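Local coordinates for hypothetical protein (Deinococcus radiodurans, PDB 1U5K), which probably takes part in DNA repair and recombination through the RecF pathway, and carries a zinc ion bound by four cysteines, at residues R216-F221 with H230-L235; V132-S137 with A209-L214; E110-L115 with L141-V146; L102-E107 with V224-V229. All coordinates share one frame; numbering follows the deposited sequence.

Contact 1: residues R216-F221 with H230-L235; sequences RALEKF and HSWRQL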
loop_
_atom_site.group_PDB
_atom_site.type_symbol
_atom_site.label_atom_id
_atom_site.label_comp_id
_atom_site.label_asym_id
_atom_site.label_seq_id
_atom_site.Cartn_x
_atom_site.Cartn_y
_atom_site.Cartn_z
ATOM N N ARG A 216 -9.677 -2.346 13.942
ATOM C CA ARG A 216 -8.523 -3.185 14.234
ATOM C C ARG A 216 -8.856 -4.659 14.089
ATOM O O ARG A 216 -8.091 -5.422 13.503
ATOM C CB ARG A 216 -7.914 -2.872 15.598
ATOM C CG ARG A 216 -7.010 -1.644 15.582
ATOM C CD ARG A 216 -6.036 -1.546 16.751
ATOM N NE ARG A 216 -6.782 -1.613 18.006
ATOM C CZ ARG A 216 -7.321 -0.564 18.615
ATOM N NH1 ARG A 216 -7.171 0.660 18.124
ATOM N NH2 ARG A 216 -8.000 -0.749 19.738
ATOM N N ALA A 217 -10.019 -5.050 14.589
ATOM C CA ALA A 217 -10.436 -6.437 14.554
ATOM C C ALA A 217 -10.632 -6.873 13.105
ATOM O O ALA A 217 -10.179 -7.954 12.712
ATOM C CB ALA A 217 -11.690 -6.601 15.347
ATOM N N LEU A 218 -11.255 -5.996 12.327
ATOM C CA LEU A 218 -11.469 -6.225 10.905
ATOM C C LEU A 218 -10.143 -6.459 10.175
ATOM O O LEU A 218 -10.045 -7.425 9.421
ATOM C CB LEU A 218 -12.270 -5.085 10.278
ATOM C CG LEU A 218 -12.524 -5.179 8.774
ATOM C CD1 LEU A 218 -13.461 -6.306 8.527
ATOM C CD2 LEU A 218 -13.010 -3.847 8.202
ATOM N N GLU A 219 -9.143 -5.615 10.431
ATOM C CA GLU A 219 -7.833 -5.682 9.797
ATOM C C GLU A 219 -7.102 -6.983 10.125
ATOM O O GLU A 219 -6.566 -7.620 9.225
ATOM C CB GLU A 219 -6.957 -4.505 10.232
ATOM C CG GLU A 219 -7.357 -3.171 9.633
ATOM C CD GLU A 219 -6.438 -2.036 10.064
ATOM O OE1 GLU A 219 -5.512 -1.711 9.306
ATOM O OE2 GLU A 219 -6.590 -1.481 11.166
ATOM N N LYS A 220 -7.095 -7.367 11.398
ATOM C CA LYS A 220 -6.447 -8.585 11.846
ATOM C C LYS A 220 -7.121 -9.811 11.231
ATOM O O LYS A 220 -6.466 -10.687 10.664
ATOM C CB LYS A 220 -6.508 -8.683 13.378
ATOM C CG LYS A 220 -5.748 -9.849 13.996
ATOM C CD LYS A 220 -4.331 -10.025 13.482
ATOM C CE LYS A 220 -3.309 -9.003 13.934
ATOM N NZ LYS A 220 -1.955 -9.538 13.569
ATOM N N PHE A 221 -8.440 -9.874 11.361
ATOM C CA PHE A 221 -9.204 -10.984 10.818
ATOM C C PHE A 221 -8.968 -11.165 9.323
ATOM O O PHE A 221 -8.668 -12.279 8.895
ATOM C CB PHE A 221 -10.695 -10.789 11.111
ATOM C CG PHE A 221 -11.570 -11.898 10.608
ATOM C CD1 PHE A 221 -11.575 -13.136 11.217
ATOM C CD2 PHE A 221 -12.362 -11.720 9.499
ATOM C CE1 PHE A 221 -12.405 -14.155 10.770
ATOM C CE2 PHE A 221 -13.177 -12.743 9.033
ATOM C CZ PHE A 221 -13.193 -13.956 9.674
ATOM N N HIS A 230 -2.917 -6.572 1.462
ATOM C CA HIS A 230 -3.853 -5.787 2.264
ATOM C C HIS A 230 -3.398 -4.330 2.407
ATOM O O HIS A 230 -3.392 -3.724 3.482
ATOM C CB HIS A 230 -4.133 -6.519 3.582
ATOM C CG HIS A 230 -4.798 -7.845 3.371
ATOM N ND1 HIS A 230 -6.050 -7.960 2.813
ATOM C CD2 HIS A 230 -4.335 -9.109 3.514
ATOM C CE1 HIS A 230 -6.340 -9.234 2.638
ATOM N NE2 HIS A 230 -5.323 -9.952 3.074
ATOM N N SER A 231 -3.064 -3.762 1.253
ATOM C CA SER A 231 -2.798 -2.335 1.096
ATOM C C SER A 231 -3.997 -1.434 1.398
ATOM O O SER A 231 -3.900 -0.227 1.610
ATOM C CB SER A 231 -2.222 -2.089 -0.298
ATOM O OG SER A 231 -3.100 -2.470 -1.342
ATOM N N TRP A 232 -5.191 -1.995 1.361
ATOM C CA TRP A 232 -6.387 -1.255 1.729
ATOM C C TRP A 232 -6.321 -0.718 3.144
ATOM O O TRP A 232 -7.019 0.231 3.486
ATOM C CB TRP A 232 -7.618 -2.145 1.563
ATOM C CG TRP A 232 -7.672 -3.319 2.470
ATOM C CD1 TRP A 232 -7.224 -4.567 2.191
ATOM C CD2 TRP A 232 -8.216 -3.365 3.795
ATOM N NE1 TRP A 232 -7.413 -5.385 3.275
ATOM C CE2 TRP A 232 -8.037 -4.677 4.270
ATOM C CE3 TRP A 232 -8.837 -2.438 4.633
ATOM C CZ2 TRP A 232 -8.480 -5.086 5.531
ATOM C CZ3 TRP A 232 -9.267 -2.843 5.899
ATOM C CH2 TRP A 232 -9.062 -4.150 6.344
ATOM N N ARG A 233 -5.461 -1.295 3.979
ATOM C CA ARG A 233 -5.264 -0.779 5.327
ATOM C C ARG A 233 -4.645 0.618 5.420
ATOM O O ARG A 233 -4.846 1.289 6.419
ATOM C CB ARG A 233 -4.432 -1.745 6.152
ATOM C CG ARG A 233 -5.177 -3.022 6.441
ATOM C CD ARG A 233 -4.351 -4.233 6.194
ATOM N NE ARG A 233 -3.312 -4.403 7.173
ATOM C CZ ARG A 233 -2.050 -4.744 6.919
ATOM N NH1 ARG A 233 -1.545 -4.905 5.702
ATOM N NH2 ARG A 233 -1.243 -4.902 7.957
ATOM N N GLN A 234 -4.024 1.087 4.344
ATOM C CA GLN A 234 -3.635 2.485 4.192
ATOM C C GLN A 234 -4.811 3.463 4.323
ATOM O O GLN A 234 -4.655 4.635 4.686
ATOM C CB GLN A 234 -2.990 2.643 2.820
ATOM C CG GLN A 234 -1.669 1.932 2.649
ATOM C CD GLN A 234 -0.690 2.368 3.730
ATOM O OE1 GLN A 234 -0.307 3.541 3.804
ATOM N NE2 GLN A 234 -0.350 1.450 4.613
ATOM N N LEU A 235 -6.013 2.986 4.020
ATOM C CA LEU A 235 -7.185 3.838 4.046
ATOM C C LEU A 235 -8.075 3.747 5.286
ATOM O O LEU A 235 -9.075 4.460 5.377
ATOM C CB LEU A 235 -8.014 3.585 2.788
ATOM C CG LEU A 235 -7.233 3.737 1.492
ATOM C CD1 LEU A 235 -8.090 3.322 0.314
ATOM C CD2 LEU A 235 -6.616 5.120 1.301
HETATM O O HOH W 1 -4.427 0.640 9.653
#
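E219 and R233 bring the two backbones closest, their CA atoms 7.1 Å apart, where helix 211-225 passes the 3-10 turn 231-235 that follows it in the helical C-terminal region of RecO. E219 bridges the gap with an extended side chain. Its CG rests against W232 CH2 at 3.8 Å, carboxylate and indole planes inclined by 58°, and L218 adds its CG near the same end of the ring. Beyond CG, E219 OE1 lies 3.2 Å from R233 CG, on the aliphatic part of the arginine. Any charge attraction is probably modest, E219 OE1 and R233 NE being 4.1 Å apart, beyond a salt bridge. A water lies 2.6 Å from E219 OE1, with R233 O a weak, longer partner. W232 NE1 donates to H230 ND1 at 2.9 Å, which helps set the turn of the indole; H230 NE2 is bonded to V226 O. R233 CG covers the centre of one indole face, and bends at chi2 and chi3 (71°) bring the guanidinium back to H230 O. An alanine in place of R233 would probably remove the methylene over the indole and leave H230 O without its side-chain donor. That donor is R233 NH1, 3.1 Å from H230 O with an N-H...O angle of 158°; it comes from above the carbonyl plane, while R233 N approaches the same oxygen from the opposite face.

Contact 2: residues V132-S137 with A209-L214; sequences VALVMS and ADRPAL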
loop_
_atom_site.group_PDB
_atom_site.type_symbol
_atom_site.label_atom_id
_atom_site.label_comp_id
_atom_site.label_asym_id
_atom_site.label_seq_id
_atom_site.Cartn_x
_atom_site.Cartn_y
_atom_site.Cartn_z
ATOM N N VAL A 132 -21.131 3.850 7.758
ATOM C CA VAL A 132 -21.529 3.080 6.578
ATOM C C VAL A 132 -20.414 2.089 6.230
ATOM O O VAL A 132 -20.662 0.904 6.004
ATOM C CB VAL A 132 -21.867 3.987 5.386
ATOM C CG1 VAL A 132 -22.261 3.202 4.150
ATOM C CG2 VAL A 132 -23.026 4.936 5.722
ATOM N N ALA A 133 -19.176 2.567 6.199
ATOM C CA ALA A 133 -18.063 1.717 5.785
ATOM C C ALA A 133 -17.793 0.587 6.770
ATOM O O ALA A 133 -17.548 -0.533 6.329
ATOM C CB ALA A 133 -16.805 2.549 5.541
ATOM N N LEU A 134 -17.859 0.850 8.075
ATOM C CA LEU A 134 -17.763 -0.194 9.083
ATOM C C LEU A 134 -18.802 -1.281 8.860
ATOM O O LEU A 134 -18.497 -2.472 8.782
ATOM C CB LEU A 134 -17.838 0.325 10.520
ATOM C CG LEU A 134 -16.488 0.686 11.109
ATOM C CD1 LEU A 134 -16.699 1.414 12.411
ATOM C CD2 LEU A 134 -15.510 -0.494 11.248
ATOM N N VAL A 135 -20.045 -0.851 8.715
ATOM C CA VAL A 135 -21.165 -1.766 8.589
ATOM C C VAL A 135 -21.054 -2.618 7.333
ATOM O O VAL A 135 -21.231 -3.827 7.392
ATOM C CB VAL A 135 -22.505 -1.014 8.639
ATOM C CG1 VAL A 135 -23.641 -1.908 8.217
ATOM C CG2 VAL A 135 -22.709 -0.494 10.037
ATOM N N MET A 136 -20.711 -1.977 6.223
ATOM C CA MET A 136 -20.698 -2.600 4.914
ATOM C C MET A 136 -19.491 -3.525 4.787
ATOM O O MET A 136 -19.595 -4.628 4.257
ATOM C CB MET A 136 -20.686 -1.520 3.829
ATOM C CG MET A 136 -21.979 -0.698 3.824
ATOM S SD MET A 136 -23.421 -1.685 3.481
ATOM C CE MET A 136 -23.336 -1.775 1.839
ATOM N N SER A 137 -18.355 -3.095 5.317
ATOM C CA SER A 137 -17.179 -3.948 5.298
ATOM C C SER A 137 -17.387 -5.253 6.093
ATOM O O SER A 137 -17.103 -6.357 5.595
ATOM C CB SER A 137 -15.939 -3.073 5.572
ATOM O OG SER A 137 -15.834 -2.878 6.966
ATOM N N ALA A 209 -15.538 6.733 19.794
ATOM C CA ALA A 209 -14.467 6.293 20.675
ATOM C C ALA A 209 -14.253 4.789 20.537
ATOM O O ALA A 209 -13.127 4.345 20.686
ATOM C CB ALA A 209 -14.770 6.640 22.133
ATOM N N ASP A 210 -15.306 4.015 20.287
ATOM C CA ASP A 210 -15.204 2.563 20.175
ATOM C C ASP A 210 -14.881 2.016 18.785
ATOM O O ASP A 210 -14.673 0.816 18.610
ATOM C CB ASP A 210 -16.487 1.906 20.679
ATOM C CG ASP A 210 -16.708 2.114 22.167
ATOM O OD1 ASP A 210 -15.743 2.066 22.959
ATOM O OD2 ASP A 210 -17.840 2.363 22.622
ATOM N N ARG A 211 -14.763 2.898 17.805
ATOM C CA ARG A 211 -14.582 2.444 16.436
ATOM C C ARG A 211 -13.187 1.923 16.103
ATOM O O ARG A 211 -13.105 0.956 15.354
ATOM C CB ARG A 211 -15.037 3.511 15.453
ATOM C CG ARG A 211 -16.531 3.718 15.450
ATOM C CD ARG A 211 -16.951 4.800 14.493
ATOM N NE ARG A 211 -18.339 5.156 14.731
ATOM C CZ ARG A 211 -19.071 5.989 14.006
ATOM N NH1 ARG A 211 -18.548 6.598 12.956
ATOM N NH2 ARG A 211 -20.349 6.163 14.319
ATOM N N PRO A 212 -12.111 2.522 16.609
ATOM C CA PRO A 212 -10.775 1.973 16.346
ATOM C C PRO A 212 -10.693 0.479 16.669
ATOM O O PRO A 212 -10.081 -0.256 15.896
ATOM C CB PRO A 212 -9.852 2.855 17.199
ATOM C CG PRO A 212 -10.579 4.172 17.215
ATOM C CD PRO A 212 -12.034 3.776 17.375
ATOM N N ALA A 213 -11.329 0.022 17.743
ATOM C CA ALA A 213 -11.399 -1.399 18.070
ATOM C C ALA A 213 -12.017 -2.246 16.953
ATOM O O ALA A 213 -11.504 -3.321 16.618
ATOM C CB ALA A 213 -12.174 -1.598 19.348
ATOM N N LEU A 214 -13.106 -1.738 16.382
ATOM C CA LEU A 214 -13.775 -2.362 15.245
ATOM C C LEU A 214 -12.925 -2.420 13.975
ATOM O O LEU A 214 -12.894 -3.462 13.316
ATOM C CB LEU A 214 -15.108 -1.686 14.958
ATOM C CG LEU A 214 -16.131 -1.761 16.095
ATOM C CD1 LEU A 214 -17.403 -1.028 15.703
ATOM C CD2 LEU A 214 -16.444 -3.227 16.356
#
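Helix-to-helix packing in the C-terminal region of RecO joins L134 of helix 129-141 to R211 and L214 of the segment 209-214, which leads into helix 211-225; the two helices run in the same general direction. L134 reaches across with both methyls. Its CD1 lies against the aliphatic chain of R211, 3.8 Å from R211 CG and 4.0 Å from R211 CD, the two side chains meeting at a slant. The other branch, CD2, comes to 3.9 Å from L214 CB, and here the leucines cross at about a right angle. R211 is extended from CG to NE, which carries its guanidinium past the leucine to the beginning of helix 129-141: NH2 forms a salt bridge with D128 and NH1 one with E130, while NE donates to V206 O. One arginine thus offers its hydrocarbon part to a buried leucine and its charged end to two carboxylates, which probably balance the charge there. W215, which follows L214, also packs on L134. F189 and L190 of helix 184-192 pack on L214, while helix 129-141 meets helix 86-102 through A133 on F91 and M95, and helix 110-125 through V132 and M136.

Contact 3: residues E110-L115 with L141-V146; sequences EQAFDL and LGLAGV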
loop_
_atom_site.group_PDB
_atom_site.type_symbol
_atom_site.label_atom_id
_atom_site.label_comp_id
_atom_site.label_asym_id
_atom_site.label_seq_id
_atom_site.Cartn_x
_atom_site.Cartn_y
_atom_site.Cartn_z
ATOM N N GLU A 110 -23.076 -11.613 -7.555
ATOM C CA GLU A 110 -24.050 -10.549 -7.738
ATOM C C GLU A 110 -24.461 -9.917 -6.407
ATOM O O GLU A 110 -24.648 -8.707 -6.328
ATOM C CB GLU A 110 -25.290 -11.032 -8.497
ATOM C CG GLU A 110 -26.286 -9.898 -8.702
ATOM C CD GLU A 110 -27.349 -10.139 -9.759
ATOM O OE1 GLU A 110 -27.509 -11.292 -10.206
ATOM O OE2 GLU A 110 -28.052 -9.170 -10.126
ATOM N N GLN A 111 -24.610 -10.726 -5.365
ATOM C CA GLN A 111 -25.014 -10.237 -4.053
ATOM C C GLN A 111 -23.946 -9.286 -3.511
ATOM O O GLN A 111 -24.251 -8.241 -2.943
ATOM C CB GLN A 111 -25.246 -11.404 -3.095
ATOM C CG GLN A 111 -26.448 -12.282 -3.420
ATOM C CD GLN A 111 -26.248 -13.290 -4.539
ATOM O OE1 GLN A 111 -25.135 -13.545 -5.008
ATOM N NE2 GLN A 111 -27.356 -13.879 -4.969
ATOM N N ALA A 112 -22.685 -9.629 -3.758
ATOM C CA ALA A 112 -21.543 -8.828 -3.354
ATOM C C ALA A 112 -21.545 -7.519 -4.122
ATOM O O ALA A 112 -21.387 -6.465 -3.515
ATOM C CB ALA A 112 -20.241 -9.605 -3.546
ATOM N N PHE A 113 -21.796 -7.572 -5.427
ATOM C CA PHE A 113 -21.897 -6.371 -6.239
ATOM C C PHE A 113 -22.959 -5.421 -5.680
ATOM O O PHE A 113 -22.713 -4.222 -5.507
ATOM C CB PHE A 113 -22.200 -6.632 -7.722
ATOM C CG PHE A 113 -22.413 -5.346 -8.487
ATOM C CD1 PHE A 113 -21.332 -4.564 -8.850
ATOM C CD2 PHE A 113 -23.691 -4.856 -8.719
ATOM C CE1 PHE A 113 -21.515 -3.342 -9.462
ATOM C CE2 PHE A 113 -23.892 -3.641 -9.330
ATOM C CZ PHE A 113 -22.811 -2.883 -9.700
ATOM N N ASP A 114 -24.130 -5.968 -5.374
ATOM C CA ASP A 114 -25.244 -5.127 -4.937
ATOM C C ASP A 114 -24.958 -4.444 -3.600
ATOM O O ASP A 114 -25.270 -3.266 -3.397
ATOM C CB ASP A 114 -26.504 -5.967 -4.754
ATOM C CG ASP A 114 -27.149 -6.348 -6.069
ATOM O OD1 ASP A 114 -26.966 -5.640 -7.088
ATOM O OD2 ASP A 114 -27.868 -7.361 -6.127
ATOM N N LEU A 115 -24.388 -5.219 -2.685
ATOM C CA LEU A 115 -23.944 -4.706 -1.401
ATOM C C LEU A 115 -22.836 -3.677 -1.554
ATOM O O LEU A 115 -22.820 -2.672 -0.835
ATOM C CB LEU A 115 -23.437 -5.825 -0.502
ATOM C CG LEU A 115 -23.822 -5.970 0.968
ATOM C CD1 LEU A 115 -22.571 -6.311 1.750
ATOM C CD2 LEU A 115 -24.611 -4.863 1.655
ATOM N N LEU A 141 -17.983 -9.525 4.694
ATOM C CA LEU A 141 -17.388 -10.757 5.192
ATOM C C LEU A 141 -18.270 -11.989 5.023
ATOM O O LEU A 141 -17.767 -13.091 4.770
ATOM C CB LEU A 141 -16.984 -10.634 6.661
ATOM C CG LEU A 141 -16.070 -9.482 7.091
ATOM C CD1 LEU A 141 -15.881 -9.448 8.603
ATOM C CD2 LEU A 141 -14.739 -9.672 6.418
ATOM N N GLY A 142 -19.578 -11.814 5.177
ATOM C CA GLY A 142 -20.529 -12.892 4.986
ATOM C C GLY A 142 -20.667 -13.409 3.570
ATOM O O GLY A 142 -21.227 -14.486 3.379
ATOM N N LEU A 143 -20.188 -12.667 2.574
ATOM C CA LEU A 143 -20.337 -13.105 1.198
ATOM C C LEU A 143 -19.048 -13.648 0.592
ATOM O O LEU A 143 -19.019 -14.121 -0.535
ATOM C CB LEU A 143 -20.834 -11.947 0.349
ATOM C CG LEU A 143 -22.162 -11.333 0.774
ATOM C CD1 LEU A 143 -22.433 -10.077 -0.043
ATOM C CD2 LEU A 143 -23.284 -12.331 0.632
ATOM N N ALA A 144 -17.973 -13.595 1.367
ATOM C CA ALA A 144 -16.649 -13.863 0.853
ATOM C C ALA A 144 -16.209 -15.222 1.377
ATOM O O ALA A 144 -16.988 -15.912 2.034
ATOM C CB ALA A 144 -15.722 -12.717 1.270
ATOM N N GLY A 145 -14.953 -15.563 1.110
ATOM C CA GLY A 145 -14.328 -16.839 1.443
ATOM C C GLY A 145 -13.853 -17.085 2.870
ATOM O O GLY A 145 -13.646 -18.237 3.273
ATOM N N VAL A 146 -13.607 -16.010 3.612
ATOM C CA VAL A 146 -13.401 -16.083 5.059
ATOM C C VAL A 146 -14.574 -16.714 5.810
ATOM O O VAL A 146 -15.702 -16.750 5.288
ATOM C CB VAL A 146 -13.163 -14.677 5.631
ATOM C CG1 VAL A 146 -12.025 -14.003 4.898
ATOM C CG2 VAL A 146 -14.427 -13.830 5.528
#
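The torsions of L143 place its CD1 over the backbone of A112: CG stands anti to the carbonyl carbon, beside the backbone N (chi1 -59°), and chi2 of 172° extends the chain so that CD1 leads. The partner is the first turn of helix 110-125, which runs roughly antiparallel to helix 129-141 as a helical hairpin; L143 lies in the loop just beyond the second helix and folds onto the opening of the first. What CD1 meets there is chiefly backbone. It comes within 3.6 Å of A112 CA and 3.8 Å of A112 N, and Q111 C is 3.9 Å from the same methyl. With only a methyl at position 112, the main chain of the helix is accessible to the leucine, and the two backbones can come as close as 6.4 Å between A112 CA and L143 CA. The second methyl of L143, CD2, faces the root of the Q111 side chain, of which only CB is near; the amide lies farther off. L115, one turn along from Q111, approaches L143 obliquely with CD1. No hydrogen bond crosses the interface, and between these two segments the contact is van der Waals. F103 packs on A112 as well as on A144 of the loop, while M136, K139 and L140 of helix 129-141 pack on L115. Two side-chain carbons complete the surroundings of the leading methyl: A112 CB and L115 CD1 each lie 4.2 Å from L143 CD1.

Contact 4: residues L102-E107 with V224-V229; sequences LFQEGE and VQVGGV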
loop_
_atom_site.group_PDB
_atom_site.type_symbol
_atom_site.label_atom_id
_atom_site.label_comp_id
_atom_site.label_asym_id
_atom_site.label_seq_id
_atom_site.Cartn_x
_atom_site.Cartn_y
_atom_site.Cartn_z
ATOM N N LEU A 102 -10.696 -8.460 -0.484
ATOM C CA LEU A 102 -11.409 -9.453 0.303
ATOM C C LEU A 102 -11.835 -10.646 -0.555
ATOM O O LEU A 102 -11.778 -11.789 -0.109
ATOM C CB LEU A 102 -12.594 -8.830 1.041
ATOM C CG LEU A 102 -13.560 -9.791 1.728
ATOM C CD1 LEU A 102 -12.854 -10.398 2.921
ATOM C CD2 LEU A 102 -14.837 -9.100 2.177
ATOM N N PHE A 103 -12.273 -10.363 -1.771
ATOM C CA PHE A 103 -12.785 -11.350 -2.699
ATOM C C PHE A 103 -11.690 -11.759 -3.684
ATOM O O PHE A 103 -11.216 -10.944 -4.467
ATOM C CB PHE A 103 -13.958 -10.743 -3.470
ATOM C CG PHE A 103 -15.169 -10.498 -2.624
ATOM C CD1 PHE A 103 -15.331 -9.295 -1.956
ATOM C CD2 PHE A 103 -16.132 -11.483 -2.468
ATOM C CE1 PHE A 103 -16.454 -9.092 -1.157
ATOM C CE2 PHE A 103 -17.258 -11.283 -1.672
ATOM C CZ PHE A 103 -17.408 -10.089 -1.007
ATOM N N GLN A 104 -11.308 -13.030 -3.660
ATOM C CA GLN A 104 -10.398 -13.590 -4.661
ATOM C C GLN A 104 -11.145 -13.848 -5.963
ATOM O O GLN A 104 -12.380 -13.801 -6.002
ATOM C CB GLN A 104 -9.818 -14.920 -4.169
ATOM C CG GLN A 104 -9.192 -14.836 -2.795
ATOM C CD GLN A 104 -8.270 -13.634 -2.692
ATOM O OE1 GLN A 104 -8.594 -12.638 -2.039
ATOM N NE2 GLN A 104 -7.128 -13.714 -3.358
ATOM N N GLU A 105 -10.381 -14.096 -7.023
ATOM C CA GLU A 105 -10.942 -14.295 -8.357
ATOM C C GLU A 105 -11.968 -15.419 -8.286
ATOM O O GLU A 105 -11.710 -16.423 -7.627
ATOM C CB GLU A 105 -9.849 -14.613 -9.370
ATOM N N GLY A 106 -13.134 -15.212 -8.896
ATOM C CA GLY A 106 -14.298 -16.074 -8.747
ATOM C C GLY A 106 -15.203 -15.889 -7.536
ATOM O O GLY A 106 -16.349 -16.335 -7.512
ATOM N N GLU A 107 -14.731 -15.262 -6.466
ATOM C CA GLU A 107 -15.579 -15.108 -5.285
ATOM C C GLU A 107 -16.594 -13.961 -5.346
ATOM O O GLU A 107 -17.464 -13.912 -4.480
ATOM C CB GLU A 107 -14.726 -14.971 -4.015
ATOM C CG GLU A 107 -13.660 -16.044 -3.857
ATOM C CD GLU A 107 -12.944 -16.015 -2.516
ATOM O OE1 GLU A 107 -13.110 -15.058 -1.711
ATOM O OE2 GLU A 107 -12.199 -17.002 -2.311
ATOM N N VAL A 224 -5.356 -12.255 8.494
ATOM C CA VAL A 224 -5.091 -13.649 8.841
ATOM C C VAL A 224 -5.832 -14.603 7.906
ATOM O O VAL A 224 -5.272 -15.609 7.496
ATOM C CB VAL A 224 -5.396 -13.947 10.312
ATOM C CG1 VAL A 224 -5.360 -15.454 10.609
ATOM C CG2 VAL A 224 -4.426 -13.175 11.172
ATOM N N GLN A 225 -7.072 -14.303 7.540
ATOM C CA GLN A 225 -7.910 -15.228 6.798
ATOM C C GLN A 225 -7.626 -15.218 5.296
ATOM O O GLN A 225 -7.778 -16.245 4.638
ATOM C CB GLN A 225 -9.387 -14.894 6.987
ATOM C CG GLN A 225 -9.966 -15.086 8.389
ATOM C CD GLN A 225 -10.438 -16.503 8.613
ATOM O OE1 GLN A 225 -11.215 -17.029 7.811
ATOM N NE2 GLN A 225 -9.952 -17.127 9.685
ATOM N N VAL A 226 -7.252 -14.067 4.744
ATOM C CA VAL A 226 -7.178 -13.912 3.292
ATOM C C VAL A 226 -5.733 -13.630 2.936
ATOM O O VAL A 226 -5.125 -12.759 3.546
ATOM C CB VAL A 226 -8.019 -12.740 2.767
ATOM C CG1 VAL A 226 -7.873 -12.553 1.267
ATOM C CG2 VAL A 226 -9.462 -12.946 3.121
ATOM N N GLY A 227 -5.176 -14.351 1.970
ATOM C CA GLY A 227 -3.880 -13.960 1.437
ATOM C C GLY A 227 -3.798 -12.583 0.793
ATOM O O GLY A 227 -4.764 -12.075 0.233
ATOM N N GLY A 228 -2.610 -11.988 0.787
ATOM C CA GLY A 228 -2.358 -10.763 0.045
ATOM C C GLY A 228 -1.572 -9.733 0.843
ATOM O O GLY A 228 -1.155 -10.001 1.965
ATOM N N VAL A 229 -1.465 -8.531 0.284
ATOM C CA VAL A 229 -0.715 -7.436 0.888
ATOM C C VAL A 229 -1.624 -6.576 1.759
ATOM O O VAL A 229 -1.174 -5.864 2.647
ATOM C CB VAL A 229 -0.107 -6.530 -0.204
ATOM C CG1 VAL A 229 0.783 -7.378 -1.113
ATOM C CG2 VAL A 229 -1.206 -5.742 -0.985
#
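The flat amide of Q104 is met obliquely by the CG1 methyl of V226, which stands 4.1 Å from Q104 CD, neither squarely over a face nor at an edge. The two side chains run alongside one another, head to tail. Q104 gets there by a bend at chi2 (-48°), which brings its amide up to V226 CG1. The other methyl of V226, CG2, is turned to L102, with the side-chain CD1 of L102 at 4.2 Å and the carbonyl oxygen L102 O at 4.1 Å. Both segments are helix exits: F103 is the first residue to leave helix 86-102 and V226 the first to leave helix 211-225, so the contact joins the C-terminal ends of two helices in this region of RecO. After F103 the chain folds into a type II beta turn from Q104 to E107, closed by a bond of 2.8 Å from E107 N to Q104 O; G106 occupies the position whose positive phi favours glycine. A weak bond of 3.3 Å from Q104 N to E107 OE1 adds to the turn, and E107 OE1 also receives a weak bond from G145 N. F103 points away from V226 and stacks edge-to-face with F108, while its carbonyl oxygen accepts a bond from K33 NZ on strand 32-38, linking this loop to the N-terminal OB-type sheet. Across the contact itself no hydrogen bond or charge pair forms: two methyls of a single valine touch a leucine and the amide end of Q104, so this part of the junction rests on shape and dispersion, not on directional bonds.

From the N terminus, the chain passes through the OB-type sheet and helix 86-102 before contact 4 opens at 102-107. Contact 3 opens next on helix 110-125, and contact 2 on helix 129-141. Contact 3 closes first, at 141-146; contact 2 closes only at 209-214, after the zinc-binding cysteines have gone by, so these two cross. Contact 1 opens on helix 211-225 after both have closed. Contact 4 closes at 224-229, enclosing contacts 2 and 3 entirely, and crosses contact 1, which ends at 230-235. Helix 211-225 and its C-terminal exit serve contacts 1, 2 and 4, tying together helix 129-141, the loop 102-107 and the 3-10 segment 231-235.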